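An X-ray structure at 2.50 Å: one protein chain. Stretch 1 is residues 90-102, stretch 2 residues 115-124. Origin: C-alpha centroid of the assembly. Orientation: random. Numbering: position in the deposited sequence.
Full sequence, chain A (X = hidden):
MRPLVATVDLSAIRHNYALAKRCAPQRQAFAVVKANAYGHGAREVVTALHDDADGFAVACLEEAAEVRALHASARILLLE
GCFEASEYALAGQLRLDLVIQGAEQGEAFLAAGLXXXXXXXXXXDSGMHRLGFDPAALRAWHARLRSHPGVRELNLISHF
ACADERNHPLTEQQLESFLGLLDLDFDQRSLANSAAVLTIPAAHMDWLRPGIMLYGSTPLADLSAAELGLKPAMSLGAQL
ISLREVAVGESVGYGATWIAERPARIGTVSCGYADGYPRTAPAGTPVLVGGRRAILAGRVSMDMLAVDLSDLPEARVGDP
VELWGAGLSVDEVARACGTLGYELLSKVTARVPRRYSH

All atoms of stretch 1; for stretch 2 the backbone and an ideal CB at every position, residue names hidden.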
# COMPACT_ATOMS: atom_id res chain seq x y z
N LEU A 90 12.30 -7.92 26.32
CA LEU A 90 12.20 -8.76 25.13
C LEU A 90 13.41 -8.60 24.20
O LEU A 90 13.92 -9.59 23.66
CB LEU A 90 10.89 -8.53 24.38
CG LEU A 90 10.59 -9.46 23.18
CD1 LEU A 90 10.85 -10.94 23.47
CD2 LEU A 90 9.15 -9.25 22.72
N ALA A 91 13.88 -7.36 24.02
CA ALA A 91 15.09 -7.08 23.24
C ALA A 91 16.30 -7.82 23.81
O ALA A 91 17.16 -8.27 23.05
CB ALA A 91 15.36 -5.59 23.18
N GLY A 92 16.34 -7.93 25.14
CA GLY A 92 17.38 -8.68 25.84
C GLY A 92 17.31 -10.17 25.58
O GLY A 92 18.33 -10.80 25.32
N GLN A 93 16.10 -10.72 25.64
CA GLN A 93 15.85 -12.13 25.34
C GLN A 93 16.30 -12.48 23.92
O GLN A 93 16.90 -13.53 23.70
CB GLN A 93 14.36 -12.48 25.54
CG GLN A 93 13.97 -13.93 25.25
CD GLN A 93 12.47 -14.18 25.31
OE1 GLN A 93 11.84 -14.57 24.31
NE2 GLN A 93 11.88 -13.97 26.48
N LEU A 94 16.03 -11.59 22.97
CA LEU A 94 16.34 -11.82 21.56
C LEU A 94 17.76 -11.41 21.18
O LEU A 94 18.16 -11.53 20.02
CB LEU A 94 15.32 -11.12 20.66
CG LEU A 94 13.83 -11.40 20.89
CD1 LEU A 94 12.96 -10.42 20.11
CD2 LEU A 94 13.47 -12.84 20.56
N ARG A 95 18.53 -10.94 22.17
CA ARG A 95 19.92 -10.52 21.98
C ARG A 95 20.09 -9.53 20.81
O ARG A 95 20.81 -9.81 19.84
CB ARG A 95 20.84 -11.73 21.84
CG ARG A 95 21.05 -12.51 23.14
CD ARG A 95 22.19 -13.50 22.96
NE ARG A 95 22.84 -13.87 24.23
CZ ARG A 95 24.15 -14.07 24.38
NH1 ARG A 95 24.63 -14.41 25.57
NH2 ARG A 95 24.98 -13.91 23.36
N LEU A 96 19.43 -8.39 20.92
CA LEU A 96 19.38 -7.40 19.86
C LEU A 96 20.33 -6.23 20.10
O LEU A 96 20.65 -5.91 21.25
CB LEU A 96 17.96 -6.86 19.68
CG LEU A 96 16.83 -7.87 19.42
CD1 LEU A 96 15.51 -7.13 19.31
CD2 LEU A 96 17.09 -8.69 18.17
N ASP A 97 20.78 -5.62 19.01
CA ASP A 97 21.53 -4.38 19.08
C ASP A 97 20.55 -3.23 19.24
O ASP A 97 19.61 -3.09 18.45
CB ASP A 97 22.36 -4.16 17.81
CG ASP A 97 23.63 -4.97 17.79
OD1 ASP A 97 23.71 -6.01 18.49
OD2 ASP A 97 24.56 -4.56 17.07
N LEU A 98 20.77 -2.42 20.26
CA LEU A 98 19.88 -1.30 20.54
C LEU A 98 20.40 -0.01 19.93
O LEU A 98 21.61 0.17 19.75
CB LEU A 98 19.68 -1.13 22.05
CG LEU A 98 19.16 -2.34 22.83
CD1 LEU A 98 19.03 -1.98 24.30
CD2 LEU A 98 17.83 -2.85 22.28
N VAL A 99 19.46 0.88 19.60
CA VAL A 99 19.75 2.25 19.23
C VAL A 99 19.20 3.18 20.30
O VAL A 99 18.10 2.97 20.82
CB VAL A 99 19.18 2.59 17.83
CG1 VAL A 99 18.95 4.08 17.67
CG2 VAL A 99 20.11 2.09 16.73
N ILE A 100 19.99 4.20 20.66
CA ILE A 100 19.52 5.31 21.48
C ILE A 100 19.63 6.63 20.69
O ILE A 100 20.71 7.02 20.27
CB ILE A 100 20.27 5.40 22.83
CG1 ILE A 100 20.02 4.14 23.66
CG2 ILE A 100 19.83 6.64 23.60
CD1 ILE A 100 20.91 3.99 24.87
N GLN A 101 18.48 7.29 20.50
CA GLN A 101 18.34 8.48 19.65
C GLN A 101 18.00 9.73 20.43
O GLN A 101 18.24 10.84 19.95
CB GLN A 101 17.19 8.31 18.67
CG GLN A 101 17.29 7.12 17.75
CD GLN A 101 15.95 6.70 17.20
OE1 GLN A 101 14.90 7.00 17.77
NE2 GLN A 101 15.98 5.99 16.08
N GLY A 102 17.36 9.56 21.59
CA GLY A 102 16.82 10.68 22.34
C GLY A 102 16.98 10.50 23.83
O GLY A 102 17.28 9.40 24.31
N UNK A 115 19.50 -7.93 32.26
CA UNK A 115 20.26 -9.06 32.77
C UNK A 115 21.58 -9.27 32.02
O UNK A 115 22.52 -9.85 32.56
CB UNK A 115 19.41 -10.33 32.69
N UNK A 116 21.61 -8.79 30.78
CA UNK A 116 22.70 -9.09 29.86
C UNK A 116 23.12 -7.78 29.18
O UNK A 116 22.27 -6.96 28.83
CB UNK A 116 22.28 -10.14 28.83
N UNK A 117 24.44 -7.56 29.01
CA UNK A 117 24.86 -6.38 28.27
C UNK A 117 24.55 -6.53 26.78
O UNK A 117 24.62 -7.63 26.24
CB UNK A 117 26.35 -6.13 28.48
N UNK A 118 24.19 -5.43 26.13
CA UNK A 118 23.83 -5.44 24.72
C UNK A 118 24.65 -4.41 23.94
O UNK A 118 25.18 -3.46 24.52
CB UNK A 118 22.33 -5.17 24.55
N UNK A 119 24.76 -4.61 22.62
CA UNK A 119 25.41 -3.62 21.77
C UNK A 119 24.49 -2.41 21.64
O UNK A 119 23.29 -2.55 21.37
CB UNK A 119 25.75 -4.20 20.40
N UNK A 120 25.06 -1.23 21.88
CA UNK A 120 24.32 0.02 21.86
C UNK A 120 24.90 0.92 20.76
O UNK A 120 26.11 1.17 20.73
CB UNK A 120 24.38 0.71 23.22
N UNK A 121 24.03 1.37 19.86
CA UNK A 121 24.40 2.31 18.81
C UNK A 121 23.77 3.66 19.13
O UNK A 121 22.54 3.79 19.18
CB UNK A 121 23.96 1.81 17.43
N UNK A 122 24.61 4.66 19.38
CA UNK A 122 24.15 6.01 19.64
C UNK A 122 23.93 6.70 18.31
O UNK A 122 24.81 6.70 17.45
CB UNK A 122 25.15 6.78 20.51
N UNK A 123 22.74 7.28 18.15
CA UNK A 123 22.39 7.91 16.89
C UNK A 123 22.65 9.41 16.89
O UNK A 123 22.08 10.15 17.68
CB UNK A 123 20.92 7.64 16.57
N UNK A 124 23.52 9.82 15.98
CA UNK A 124 23.76 11.23 15.72
C UNK A 124 22.77 11.75 14.69
O UNK A 124 22.56 11.14 13.64
CB UNK A 124 25.20 11.46 15.24

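Position 115 lies beyond the reach of stretch 1: no atom of that stretch comes within 5.5 Å of its ideal CB, so almost any residue would do, polar ones included. It is Asp115.

At 116 the CB points toward stretch 1, 5.3 Å from Gly92 O. Gly92 has no side chain, and the Arg95 side chain extends nearby, so a medium or long side chain, aliphatic or polar, could fill the gap. Ile116 does: its CG2 lies 4.0 Å from Gly92 O, and its CD1 reaches 3.3 Å from Arg95 NH1. Position 117, with a phi of -71°, again finds nothing within 5.5 Å; that phi permits proline, and Pro117 is found.

At 118 the strand begins. The CB points toward stretch 1, 3.8 Å from Leu96 O and 4.6 Å from Leu98 CG, with Gly92 leaving room beyond. A branched aliphatic side chain or methionine would suit. Leu118 (chi1 m, chi2 t) places CD1 3.8 Å from Leu98 CD1 and 4.1 Å from Gly92 CA, while its CD2 approaches Leu96 O at 3.5 Å.

At 119 the CB sits 3.3 Å from Asp97 OD1, a carboxylate that favours a donor; asparagine, serine or threonine would be reasonable. Asn119 donates from ND2 to Asp97 OD1 (3.0 Å). Its backbone O accepts from Leu98 N (2.8 Å). A water joins Leu96 O, weakly, and Asp97 OD1 to Asn119 N.

Position 120 pairs with Leu98, and its CB lies 5.0 Å from Ile100 CD1. Apolar neighbours favour valine or isoleucine. In Val120, CG1 packs 3.8 Å from Ile100 CD1.

The CB at 121 turns to the other sheet face, 3.9 Å from Val99 CG2, while the Asp97 carboxylate offers an acceptor further off. A long side chain with an apolar base and a donor at its end fits: tryptophan, or perhaps lysine or arginine. Trp121 packs CB against Val99 CG2 and donates from NE1 to Asp97 OD2 (2.9 Å, 168°). Its backbone N donates to Leu98 O (2.7 Å), and its O accepts from Ile100 N (3.0 Å).

Position 122 shares a face with Leu98 and Ile100, so an aliphatic residue suits; Leu122 brings CD2 to 4.1 Å from Ile100 CB.

At 123 the CB points toward stretch 1, near Val99 CG1 and Gln101 CG. A long chain with a polar end would fit. Lys123 lays its CE 3.9 Å from Val99 CG1, and its backbone N donates to Ile100 O (2.9 Å).

Position 124 points away, leaving the choice open; it is Leu124.

Stretch 2 (115-124) DIPLNVWLKL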
# COMPACT_ATOMS: atom_id res chain seq x y z
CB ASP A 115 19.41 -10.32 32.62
CG ASP A 115 19.57 -11.27 33.77
OD1 ASP A 115 19.96 -10.83 34.87
OD2 ASP A 115 19.29 -12.48 33.57
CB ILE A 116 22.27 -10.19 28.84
CG1 ILE A 116 23.43 -10.60 27.92
CG2 ILE A 116 21.04 -9.76 28.02
CD1 ILE A 116 23.27 -11.99 27.31
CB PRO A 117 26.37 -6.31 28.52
CG PRO A 117 26.77 -7.71 28.85
CD PRO A 117 25.59 -8.32 29.54
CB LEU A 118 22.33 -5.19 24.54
CG LEU A 118 21.33 -6.19 25.15
CD1 LEU A 118 19.96 -5.56 25.22
CD2 LEU A 118 21.28 -7.49 24.36
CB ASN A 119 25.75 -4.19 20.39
CG ASN A 119 26.67 -5.39 20.47
OD1 ASN A 119 27.51 -5.50 21.36
ND2 ASN A 119 26.52 -6.30 19.52
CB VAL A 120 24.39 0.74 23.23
CG1 VAL A 120 23.74 2.11 23.15
CG2 VAL A 120 23.72 -0.10 24.31
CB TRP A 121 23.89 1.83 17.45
CG TRP A 121 24.48 0.52 16.99
CD1 TRP A 121 24.21 -0.73 17.48
CD2 TRP A 121 25.44 0.33 15.93
NE1 TRP A 121 24.94 -1.68 16.80
CE2 TRP A 121 25.70 -1.06 15.84
CE3 TRP A 121 26.10 1.20 15.05
CZ2 TRP A 121 26.60 -1.59 14.91
CZ3 TRP A 121 27.00 0.67 14.12
CH2 TRP A 121 27.23 -0.72 14.06
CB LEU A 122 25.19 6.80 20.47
CG LEU A 122 25.38 6.46 21.95
CD1 LEU A 122 26.57 7.22 22.51
CD2 LEU A 122 24.12 6.80 22.74
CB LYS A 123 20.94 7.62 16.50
CG LYS A 123 20.59 8.12 15.10
CD LYS A 123 19.21 7.67 14.65
CE LYS A 123 19.16 6.18 14.39
NZ LYS A 123 17.81 5.77 13.94
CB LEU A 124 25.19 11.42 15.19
CG LEU A 124 25.57 12.79 14.63
CD1 LEU A 124 25.69 13.83 15.75
CD2 LEU A 124 26.86 12.69 13.85
O HOH W 1 23.26 -6.81 21.34
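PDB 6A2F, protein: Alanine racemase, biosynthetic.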